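Local atomic coordinates of enoyl-CoA hydratase/carnithine racemase (Thermus thermophilus JL-18, PDB entry 6SL9), a protein that probably isomerises CoA thioesters of phenylacetic acid catabolism, as an oxepin-CoA forming isomerase (PaaG) of the crotonase, or enoyl-CoA hydratase/isomerase, family. Residues L218-T221 with E222-L226; F145-P148 with R149-L153; E169-A173 with L174-H178; L191-A194 with K195-Q199; D34-Y37 with A38-E42. All coordinates share one frame; numbering follows the deposited sequence.

Contact 1 (L218-T221 with E222-L226); sequences LSLT and EALAL
Glu222 reaches back over the start of its helix to grip Ser219. From the backbone outward, its CB passes 3.5 Å from Ser219 OG. CG, anti to the carbonyl carbon (chi1 -71°) and therefore on the N-terminal side of the residue, comes closer still, 3.3 Å from the same OG. The chain then runs on extended, and the carboxylate carbon CD still lies beside the serine hydroxyl. At the tip OE1 accepts from Ser219 N at 2.9 Å; the N-H points almost straight at it, meeting the oxygen on its anti side and 30° out of the carboxylate plane. The favour is returned by Ser219 OG, which takes the N-H of Glu222 in the first turn at 3.0 Å. These reciprocal bonds make a capping box, with Ser219 as N-cap of helix 220-235. Leu218, just ahead of the cap, runs forward along the flank of the first turns: its CD2 lies 3.8 Å from Glu222 OE1, while CD1 rests on Ala223 CA and touches Leu226 CD2 at 4.0 Å, the two leucines crossing at about a right angle. On another side of the turn Leu220 CD1 packs against Leu224 CG at 3.9 Å, and Thr221 OG1 is hydrogen-bonded to Glu89 of the second subunit.

Contact 2 (F145-P148 with R149-L153); sequences FLLP and RLVGL
Phe145 O takes a hydrogen bond from Arg149 NH1, 2.9 Å long, with the donor 21° out of the carbonyl plane. Arg149 gets there by turning CG anti to its own carbonyl carbon (chi1 -70°) and stretching from CG to NE back along the helix, so that the guanidinium arrives over the Phe145 ring. The two flat groups are stacked, their centres 3.6 Å apart and their planes inclined by 13°. Arg149 CZ stands over the ring face in a cation-pi contact, Arg149 NH2 approaches Phe145 CE2 to 3.3 Å, and Arg149 CD adds a CH-pi contact to the same ring at 4.0 Å from its centroid. Stack and bond together fix the rotation of the guanidinium, whose NH2 goes on to Thr215 O of the third subunit. A leucine in place of Arg149 would probably leave that carbonyl and Phe145 O without their donor and the ring without its cationic lid. Pro148 has no N-H to give, and the helix kinks there; past it, Leu147 O still accepts from Val151 N at 3.0 Å, and Leu147 CD1 packs on Val151 CG2. Gly152, with positive phi, is the first residue to leave the helical backbone angles. Around this buried turn, Leu146 and Leu150 face Leu115 of helix 109-115, Leu147 meets helix 153-162, and Pro148 and Arg149 pack against the third subunit.

Contact 3 (E169-A173 with L174-H178); sequences EEALA and LGLVH
Ala171 and Leu176 meet CB to CB at 3.8 Å, where the chain leaves helix 168-174 and doubles back beside its last turn. Val177 follows on the same stretch of chain and points CG2 into the angle between Ala171 and Leu172, 4.1 Å from Leu172 CB and a little closer to the Leu172 backbone. That methyl sits between Val177's own N and carbonyl carbon, CG1 having taken the place anti to the carbonyl (chi1 -64°). Leu172 lies across the returning chain, with CD1 3.4 Å from His178 O. Leu174 CG lies 3.3 Å from Glu170 O, and the side chain goes on to Leu159 of helix 153-162 and, like Leu176, to Val151. The pivot is Gly175, whose positive phi, with two bonds back into the last turn, makes the exit a Schellman motif. Gly175 N bonds to Leu172 O at 3.2 Å, coming from well above the carbonyl plane, while Leu176 N reaches Ala171 O at 2.9 Å in a bent, weak bond. Val177 N, straighter but longer, adds another weak bond to the same oxygen. Beyond the turn, Arg120 holds the carbonyls of Gly175 and Leu176, and His178 NE2 bonds Ala154 O of the second subunit. Chemically, then, the helix end is closed by main-chain bonds under an aliphatic seal, Ala171 O taking several weak bonds rather than one strong one.

Contact 4 (L191-A194 with K195-Q199); sequences LSLA and KELAQ
Leu193 and Leu197 stand one turn apart on the buried side of helix 186-197, Leu193 CG 4.2 Å from Leu197 CD1. Leu197 turns its CG back over the preceding turn, 3.5 Å from Leu193 O, and Leu193 sends its own side chain forward by setting CG opposite its N (chi1 174°). Both rest on strand 119-123, through Leu119, while Ala194 and Leu197 press on Val99 of strand 98-102. This is the tight part, where helix packs on sheet. The backbone beneath is regular, Leu197 N bonding Leu193 O at 2.9 Å. Toward solvent things open out: Ser192 OG and Glu196 OE2 come no nearer than 4.4 Å, and the glutamate meets this turn through CB and CG, with Glu196 CG 3.3 Å from Ser192 O. Lys195 bridges the two regimes. Its extended aliphatic chain lies obliquely against Leu191, CE 3.9 Å from Leu191 CG, and both side chains touch Val14 of strand 14-19; NZ beyond them makes a long, weak ion pair with Asp12. Contact within the turn thus rests on hydrocarbon and main-chain bonds, and the charge at the lysine tip probably adds little grip.

Contact 5 (D34-Y37 with A38-E42); sequences DALY and AALKE
The Tyr37 ring is met obliquely by its own helix: Ala38 N lies 3.6 Å from Tyr37 CD1, and the Lys41 chain passes alongside, its CD 4.4 Å from Tyr37 CE1. With CG anti to the backbone N (chi1 -179°), the ring swings out from the helix, and Val87 of helix 77-93 packs against the Tyr37 side chain. Lys41 starts over Tyr37 O, its CB 3.4 Å from that oxygen, then leads away fully extended to NZ, which is hydrogen-bonded to a glycerol, probably from the crystallisation liquor. The buried flank belongs to Leu36 and Leu40. Leu40 CG settles 3.2 Å from Leu36 O, and its CD1 is 4.1 Å from Leu36 CG, the two side chains crossing at a slant. Below them Leu40 N gives Leu36 O a nearly straight hydrogen bond of 2.9 Å. Replacing Leu40 with an alanine is likely to open a gap between Leu36, Leu91 of helix 77-93 and Leu17 of strand 14-19, all of which its side chain touches. Ala39, buried, packs on Ile6 of strand 6-11 and on Leu17. Asp34 forms a salt bridge with Arg83 of helix 77-93, and Glu42 one with Lys8 of strand 6-11. Helix 30-45 is the connection between parallel strands 14-19 and 51-56, a beta-alpha-beta crossover of the crotonase fold.

Overall arrangement
Contacts 2 and 3 are the pair that touch: Val151 CG1 lies 3.5 Å from Leu176 CD2, so the end of helix 143-151 packs on the Schellman turn, with centres about 12 Å apart. Contact 1 stands well off, its centre 25 Å from that of the chain, and packs on the second subunit, as contacts 2 and 3 also do; Ala223 packs on Phe145 of the second subunit, which joins the contact 1 cap to a neighbour's copy of contact 2. Contacts 4 and 5, about 21 Å apart between centres, both pack on strand 14-19. Contact 5 lies across the chain's centre from contacts 2 and 3. The structure is an apo form, without substrate to relate them to.

Contact 1 (L218-T221 with E222-L226)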
# COMPACT_ATOMS: atom_id res chain seq x y z
N LEU A 218 1.69 9.86 7.55
CA LEU A 218 2.59 10.20 8.68
C LEU A 218 4.00 9.68 8.48
O LEU A 218 4.20 8.60 7.95
CB LEU A 218 2.00 9.63 9.96
CG LEU A 218 0.63 10.17 10.35
CD1 LEU A 218 0.25 9.59 11.71
CD2 LEU A 218 0.60 11.69 10.44
N SER A 219 4.95 10.45 8.95
CA SER A 219 6.31 9.92 9.17
C SER A 219 6.23 8.85 10.27
O SER A 219 5.31 8.87 11.10
CB SER A 219 7.27 10.99 9.53
OG SER A 219 6.99 11.45 10.84
N LEU A 220 7.21 7.98 10.33
CA LEU A 220 7.29 7.05 11.45
C LEU A 220 7.27 7.81 12.77
O LEU A 220 6.57 7.40 13.71
CB LEU A 220 8.49 6.15 11.33
CG LEU A 220 8.64 5.22 12.50
CD1 LEU A 220 7.56 4.26 12.72
CD2 LEU A 220 9.95 4.58 12.56
N THR A 221 8.02 8.90 12.87
CA THR A 221 8.06 9.68 14.11
C THR A 221 6.66 10.17 14.51
O THR A 221 6.24 10.04 15.68
CB THR A 221 9.09 10.82 14.00
OG1 THR A 221 10.37 10.25 13.74
CG2 THR A 221 9.09 11.70 15.22
N GLU A 222 5.95 10.69 13.53
CA GLU A 222 4.58 11.19 13.83
C GLU A 222 3.67 10.03 14.20
O GLU A 222 2.80 10.19 15.05
CB GLU A 222 4.04 11.94 12.63
CG GLU A 222 4.69 13.26 12.37
CD GLU A 222 4.46 13.82 10.96
OE1 GLU A 222 4.12 13.07 10.01
OE2 GLU A 222 4.64 15.03 10.84
N ALA A 223 3.79 8.90 13.53
CA ALA A 223 2.94 7.74 13.80
C ALA A 223 3.21 7.24 15.22
O ALA A 223 2.26 6.90 15.95
CB ALA A 223 3.18 6.65 12.81
N LEU A 224 4.46 7.17 15.64
CA LEU A 224 4.79 6.76 17.00
C LEU A 224 4.15 7.70 18.02
O LEU A 224 3.68 7.26 19.06
CB LEU A 224 6.29 6.64 17.17
CG LEU A 224 6.95 5.49 16.41
CD1 LEU A 224 8.48 5.61 16.52
CD2 LEU A 224 6.42 4.12 16.84
N ALA A 225 4.24 9.01 17.80
CA ALA A 225 3.65 10.00 18.71
C ALA A 225 2.14 9.81 18.79
O ALA A 225 1.55 9.88 19.86
CB ALA A 225 4.03 11.38 18.27
N LEU A 226 1.50 9.53 17.67
CA LEU A 226 0.03 9.38 17.65
C LEU A 226 -0.35 8.07 18.34
O LEU A 226 -1.33 8.05 19.11
CB LEU A 226 -0.51 9.41 16.22
CG LEU A 226 -2.04 9.35 16.09
CD1 LEU A 226 -2.68 10.50 16.81
CD2 LEU A 226 -2.42 9.31 14.62

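Contact 2 (F145-P148 with R149-L153)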
# COMPACT_ATOMS: atom_id res chain seq x y z
N PHE A 145 -8.93 7.61 -2.48
CA PHE A 145 -8.20 7.39 -1.20
C PHE A 145 -8.22 5.91 -0.90
O PHE A 145 -7.16 5.31 -0.67
CB PHE A 145 -8.86 8.30 -0.18
CG PHE A 145 -8.28 8.16 1.21
CD1 PHE A 145 -8.78 7.22 2.09
CD2 PHE A 145 -7.31 9.03 1.70
CE1 PHE A 145 -8.25 7.06 3.35
CE2 PHE A 145 -6.83 8.93 3.01
CZ PHE A 145 -7.31 7.94 3.84
N LEU A 146 -9.40 5.33 -0.83
CA LEU A 146 -9.52 3.96 -0.35
C LEU A 146 -8.98 2.93 -1.31
O LEU A 146 -8.34 1.97 -0.87
CB LEU A 146 -11.01 3.64 -0.10
CG LEU A 146 -11.65 4.18 1.17
CD1 LEU A 146 -13.09 3.74 1.18
CD2 LEU A 146 -10.94 3.66 2.42
N LEU A 147 -9.24 3.06 -2.61
CA LEU A 147 -8.94 1.92 -3.48
C LEU A 147 -7.47 1.56 -3.53
O LEU A 147 -7.18 0.37 -3.35
CB LEU A 147 -9.54 2.15 -4.86
CG LEU A 147 -9.54 0.93 -5.76
CD1 LEU A 147 -10.38 -0.17 -5.17
CD2 LEU A 147 -10.10 1.32 -7.11
N PRO A 148 -6.54 2.50 -3.71
CA PRO A 148 -5.15 2.09 -3.72
C PRO A 148 -4.68 1.50 -2.38
O PRO A 148 -3.85 0.59 -2.38
CB PRO A 148 -4.39 3.35 -4.08
CG PRO A 148 -5.43 4.36 -4.53
CD PRO A 148 -6.72 3.95 -3.98
N ARG A 149 -5.22 2.00 -1.26
CA ARG A 149 -4.85 1.45 0.06
C ARG A 149 -5.36 -0.00 0.19
O ARG A 149 -4.68 -0.86 0.81
CB ARG A 149 -5.47 2.39 1.14
CG ARG A 149 -4.79 3.77 1.19
CD ARG A 149 -5.53 4.77 2.04
NE ARG A 149 -4.83 5.98 2.41
CZ ARG A 149 -4.48 6.92 1.54
NH1 ARG A 149 -4.95 6.83 0.30
NH2 ARG A 149 -3.82 8.03 1.93
N LEU A 150 -6.57 -0.28 -0.31
CA LEU A 150 -7.20 -1.61 -0.13
C LEU A 150 -6.62 -2.63 -1.10
O LEU A 150 -6.51 -3.80 -0.68
CB LEU A 150 -8.71 -1.51 -0.30
CG LEU A 150 -9.46 -0.71 0.76
CD1 LEU A 150 -10.90 -0.56 0.34
CD2 LEU A 150 -9.35 -1.37 2.12
N VAL A 151 -6.29 -2.29 -2.33
CA VAL A 151 -5.97 -3.29 -3.37
C VAL A 151 -4.55 -3.03 -3.93
O VAL A 151 -4.12 -3.85 -4.72
CB VAL A 151 -7.00 -3.36 -4.52
CG1 VAL A 151 -8.40 -3.63 -4.00
CG2 VAL A 151 -7.00 -2.12 -5.40
N GLY A 152 -3.87 -1.97 -3.52
CA GLY A 152 -2.56 -1.56 -4.06
C GLY A 152 -2.72 -0.74 -5.33
O GLY A 152 -3.76 -0.77 -6.00
N LEU A 153 -1.67 -0.02 -5.70
CA LEU A 153 -1.76 0.91 -6.84
C LEU A 153 -1.96 0.15 -8.16
O LEU A 153 -2.68 0.65 -9.04
CB LEU A 153 -0.50 1.76 -6.90
CG LEU A 153 -0.42 2.71 -8.07
CD1 LEU A 153 -1.56 3.71 -8.07
CD2 LEU A 153 0.92 3.43 -8.09

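Contact 3 (E169-A173 with L174-H178)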
# COMPACT_ATOMS: atom_id res chain seq x y z
N GLU A 169 -16.17 -13.05 -5.81
CA GLU A 169 -14.95 -13.87 -5.60
C GLU A 169 -13.70 -13.10 -6.01
O GLU A 169 -12.64 -13.17 -5.33
CB GLU A 169 -15.09 -15.21 -6.33
CG GLU A 169 -16.30 -16.05 -5.86
CD GLU A 169 -17.68 -15.76 -6.46
OE1 GLU A 169 -18.60 -16.52 -6.10
OE2 GLU A 169 -17.84 -14.82 -7.27
N GLU A 170 -13.77 -12.33 -7.08
CA GLU A 170 -12.65 -11.45 -7.46
C GLU A 170 -12.44 -10.37 -6.40
O GLU A 170 -11.30 -10.06 -6.08
CB GLU A 170 -12.91 -10.83 -8.83
CG GLU A 170 -12.87 -11.78 -10.00
CD GLU A 170 -13.26 -11.10 -11.31
OE1 GLU A 170 -12.37 -10.99 -12.15
OE2 GLU A 170 -14.44 -10.66 -11.49
N ALA A 171 -13.50 -9.79 -5.88
CA ALA A 171 -13.43 -8.77 -4.84
C ALA A 171 -12.72 -9.33 -3.62
O ALA A 171 -11.91 -8.64 -2.97
CB ALA A 171 -14.79 -8.27 -4.50
N LEU A 172 -13.05 -10.57 -3.27
CA LEU A 172 -12.42 -11.21 -2.11
C LEU A 172 -10.91 -11.35 -2.35
O LEU A 172 -10.12 -11.01 -1.49
CB LEU A 172 -13.07 -12.57 -1.90
CG LEU A 172 -12.51 -13.38 -0.75
CD1 LEU A 172 -12.74 -12.72 0.61
CD2 LEU A 172 -13.11 -14.75 -0.76
N ALA A 173 -10.51 -11.82 -3.51
CA ALA A 173 -9.08 -12.02 -3.81
C ALA A 173 -8.33 -10.69 -3.75
O ALA A 173 -7.15 -10.68 -3.35
CB ALA A 173 -8.87 -12.66 -5.15
N LEU A 174 -8.97 -9.57 -4.09
CA LEU A 174 -8.29 -8.26 -4.11
C LEU A 174 -8.27 -7.59 -2.73
O LEU A 174 -7.45 -6.62 -2.61
CB LEU A 174 -9.02 -7.35 -5.10
CG LEU A 174 -8.94 -7.77 -6.56
CD1 LEU A 174 -9.55 -6.70 -7.43
CD2 LEU A 174 -7.49 -8.06 -6.99
N GLY A 175 -9.11 -8.01 -1.79
CA GLY A 175 -9.31 -7.26 -0.52
C GLY A 175 -10.45 -6.26 -0.56
O GLY A 175 -10.69 -5.59 0.46
N LEU A 176 -11.23 -6.18 -1.62
CA LEU A 176 -12.45 -5.32 -1.57
C LEU A 176 -13.43 -5.83 -0.53
O LEU A 176 -14.15 -5.00 0.10
CB LEU A 176 -13.09 -5.27 -2.94
CG LEU A 176 -12.26 -4.59 -4.02
CD1 LEU A 176 -12.98 -4.65 -5.34
CD2 LEU A 176 -11.86 -3.16 -3.68
N VAL A 177 -13.48 -7.14 -0.33
CA VAL A 177 -14.28 -7.69 0.81
C VAL A 177 -13.43 -8.68 1.57
O VAL A 177 -12.42 -9.18 1.02
CB VAL A 177 -15.61 -8.31 0.35
CG1 VAL A 177 -16.53 -7.28 -0.27
CG2 VAL A 177 -15.36 -9.50 -0.52
N HIS A 178 -13.85 -8.97 2.80
CA HIS A 178 -13.19 -9.95 3.69
C HIS A 178 -13.80 -11.35 3.61
O HIS A 178 -13.13 -12.29 3.99
CB HIS A 178 -13.22 -9.43 5.13
CG HIS A 178 -12.50 -8.12 5.30
ND1 HIS A 178 -13.18 -6.95 5.46
CD2 HIS A 178 -11.17 -7.85 5.36
CE1 HIS A 178 -12.26 -6.00 5.64
NE2 HIS A 178 -11.02 -6.51 5.54

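Contact 4 (L191-A194 with K195-Q199)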
# COMPACT_ATOMS: atom_id res chain seq x y z
N LEU A 191 -24.87 -9.83 10.31
CA LEU A 191 -25.43 -9.46 11.63
C LEU A 191 -24.68 -10.18 12.76
O LEU A 191 -24.44 -9.59 13.79
CB LEU A 191 -26.93 -9.70 11.70
CG LEU A 191 -27.57 -9.17 12.95
CD1 LEU A 191 -27.42 -7.67 13.14
CD2 LEU A 191 -29.04 -9.53 12.93
N SER A 192 -24.35 -11.45 12.58
CA SER A 192 -23.59 -12.20 13.60
C SER A 192 -22.27 -11.48 13.85
O SER A 192 -21.86 -11.32 15.02
CB SER A 192 -23.37 -13.63 13.12
OG SER A 192 -22.61 -14.32 14.06
N LEU A 193 -21.56 -11.10 12.78
CA LEU A 193 -20.26 -10.42 12.96
C LEU A 193 -20.48 -9.06 13.65
O LEU A 193 -19.76 -8.71 14.57
CB LEU A 193 -19.61 -10.24 11.59
CG LEU A 193 -18.31 -9.42 11.56
CD1 LEU A 193 -17.28 -10.07 12.43
CD2 LEU A 193 -17.79 -9.25 10.16
N ALA A 194 -21.46 -8.29 13.22
CA ALA A 194 -21.76 -6.99 13.85
C ALA A 194 -22.09 -7.18 15.32
O ALA A 194 -21.66 -6.37 16.14
CB ALA A 194 -22.85 -6.29 13.08
N LYS A 195 -22.82 -8.23 15.69
CA LYS A 195 -23.16 -8.48 17.10
C LYS A 195 -21.90 -8.81 17.90
O LYS A 195 -21.81 -8.44 19.06
CB LYS A 195 -24.24 -9.54 17.22
CG LYS A 195 -25.64 -9.03 16.91
CD LYS A 195 -26.67 -10.15 17.01
CE LYS A 195 -28.08 -9.65 16.80
NZ LYS A 195 -29.10 -10.68 17.10
N GLU A 196 -20.97 -9.53 17.30
CA GLU A 196 -19.70 -9.86 17.98
C GLU A 196 -18.95 -8.55 18.20
O GLU A 196 -18.46 -8.31 19.30
CB GLU A 196 -18.84 -10.80 17.13
CG GLU A 196 -19.32 -12.23 16.98
CD GLU A 196 -18.31 -13.18 16.34
OE1 GLU A 196 -17.13 -12.76 16.14
OE2 GLU A 196 -18.69 -14.35 16.09
N LEU A 197 -18.89 -7.69 17.18
CA LEU A 197 -18.21 -6.39 17.34
C LEU A 197 -18.91 -5.54 18.39
O LEU A 197 -18.27 -4.81 19.09
CB LEU A 197 -18.11 -5.66 16.00
CG LEU A 197 -17.20 -6.35 14.98
CD1 LEU A 197 -17.48 -5.85 13.59
CD2 LEU A 197 -15.73 -6.10 15.33
N ALA A 198 -20.22 -5.63 18.49
CA ALA A 198 -20.99 -4.85 19.46
C ALA A 198 -20.73 -5.34 20.91
O ALA A 198 -21.16 -4.65 21.83
CB ALA A 198 -22.46 -4.99 19.15
N GLN A 199 -20.03 -6.46 21.10
CA GLN A 199 -19.59 -6.92 22.44
C GLN A 199 -18.13 -6.57 22.66
O GLN A 199 -17.60 -6.81 23.74
CB GLN A 199 -19.77 -8.44 22.55
CG GLN A 199 -21.23 -8.87 22.49
CD GLN A 199 -22.02 -8.38 23.69
OE1 GLN A 199 -23.13 -7.88 23.57
NE2 GLN A 199 -21.43 -8.47 24.88

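Contact 5 (D34-Y37 with A38-E42)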
# COMPACT_ATOMS: atom_id res chain seq x y z
N ASP A 34 -28.07 13.10 3.06
CA ASP A 34 -28.43 13.77 4.33
C ASP A 34 -29.02 12.74 5.31
O ASP A 34 -28.74 12.82 6.50
CB ASP A 34 -29.40 14.90 4.06
CG ASP A 34 -28.76 16.13 3.44
OD1 ASP A 34 -27.53 16.27 3.47
OD2 ASP A 34 -29.54 17.02 3.04
N ALA A 35 -29.87 11.83 4.83
CA ALA A 35 -30.51 10.83 5.69
C ALA A 35 -29.45 9.84 6.20
O ALA A 35 -29.52 9.41 7.36
CB ALA A 35 -31.65 10.17 4.98
N LEU A 36 -28.46 9.48 5.39
CA LEU A 36 -27.40 8.58 5.83
C LEU A 36 -26.55 9.24 6.92
O LEU A 36 -26.28 8.63 7.96
CB LEU A 36 -26.56 8.17 4.64
CG LEU A 36 -25.38 7.24 4.95
CD1 LEU A 36 -25.83 5.96 5.65
CD2 LEU A 36 -24.59 6.89 3.68
N TYR A 37 -26.17 10.48 6.70
CA TYR A 37 -25.44 11.28 7.69
C TYR A 37 -26.22 11.25 9.01
O TYR A 37 -25.66 11.01 10.08
CB TYR A 37 -25.22 12.70 7.18
CG TYR A 37 -24.44 13.59 8.11
CD1 TYR A 37 -25.10 14.28 9.09
CD2 TYR A 37 -23.10 13.76 7.97
CE1 TYR A 37 -24.42 15.14 9.94
CE2 TYR A 37 -22.38 14.58 8.81
CZ TYR A 37 -23.05 15.29 9.81
OH TYR A 37 -22.39 16.17 10.62
N ALA A 38 -27.52 11.60 8.95
CA ALA A 38 -28.32 11.71 10.16
C ALA A 38 -28.35 10.35 10.88
O ALA A 38 -28.33 10.31 12.14
CB ALA A 38 -29.71 12.21 9.85
N ALA A 39 -28.47 9.25 10.14
CA ALA A 39 -28.55 7.91 10.75
C ALA A 39 -27.21 7.53 11.38
O ALA A 39 -27.19 6.94 12.45
CB ALA A 39 -28.95 6.92 9.71
N LEU A 40 -26.10 7.81 10.70
CA LEU A 40 -24.74 7.58 11.28
C LEU A 40 -24.56 8.39 12.56
O LEU A 40 -24.10 7.85 13.59
CB LEU A 40 -23.66 7.95 10.26
CG LEU A 40 -23.61 7.11 9.00
CD1 LEU A 40 -22.71 7.76 7.97
CD2 LEU A 40 -23.18 5.68 9.27
N LYS A 41 -24.97 9.64 12.50
CA LYS A 41 -24.89 10.50 13.70
C LYS A 41 -25.74 9.92 14.85
O LYS A 41 -25.28 9.90 16.00
CB LYS A 41 -25.31 11.91 13.33
CG LYS A 41 -25.19 12.94 14.44
CD LYS A 41 -25.85 14.22 14.02
CE LYS A 41 -25.77 15.29 15.07
NZ LYS A 41 -26.61 16.45 14.72
N GLU A 42 -26.97 9.52 14.55
CA GLU A 42 -27.86 8.97 15.61
C GLU A 42 -27.23 7.70 16.19
O GLU A 42 -27.25 7.54 17.40
CB GLU A 42 -29.25 8.61 15.03
CG GLU A 42 -30.26 8.06 16.01
CD GLU A 42 -31.67 8.05 15.40
OE1 GLU A 42 -32.09 6.99 14.97
OE2 GLU A 42 -32.28 9.14 15.26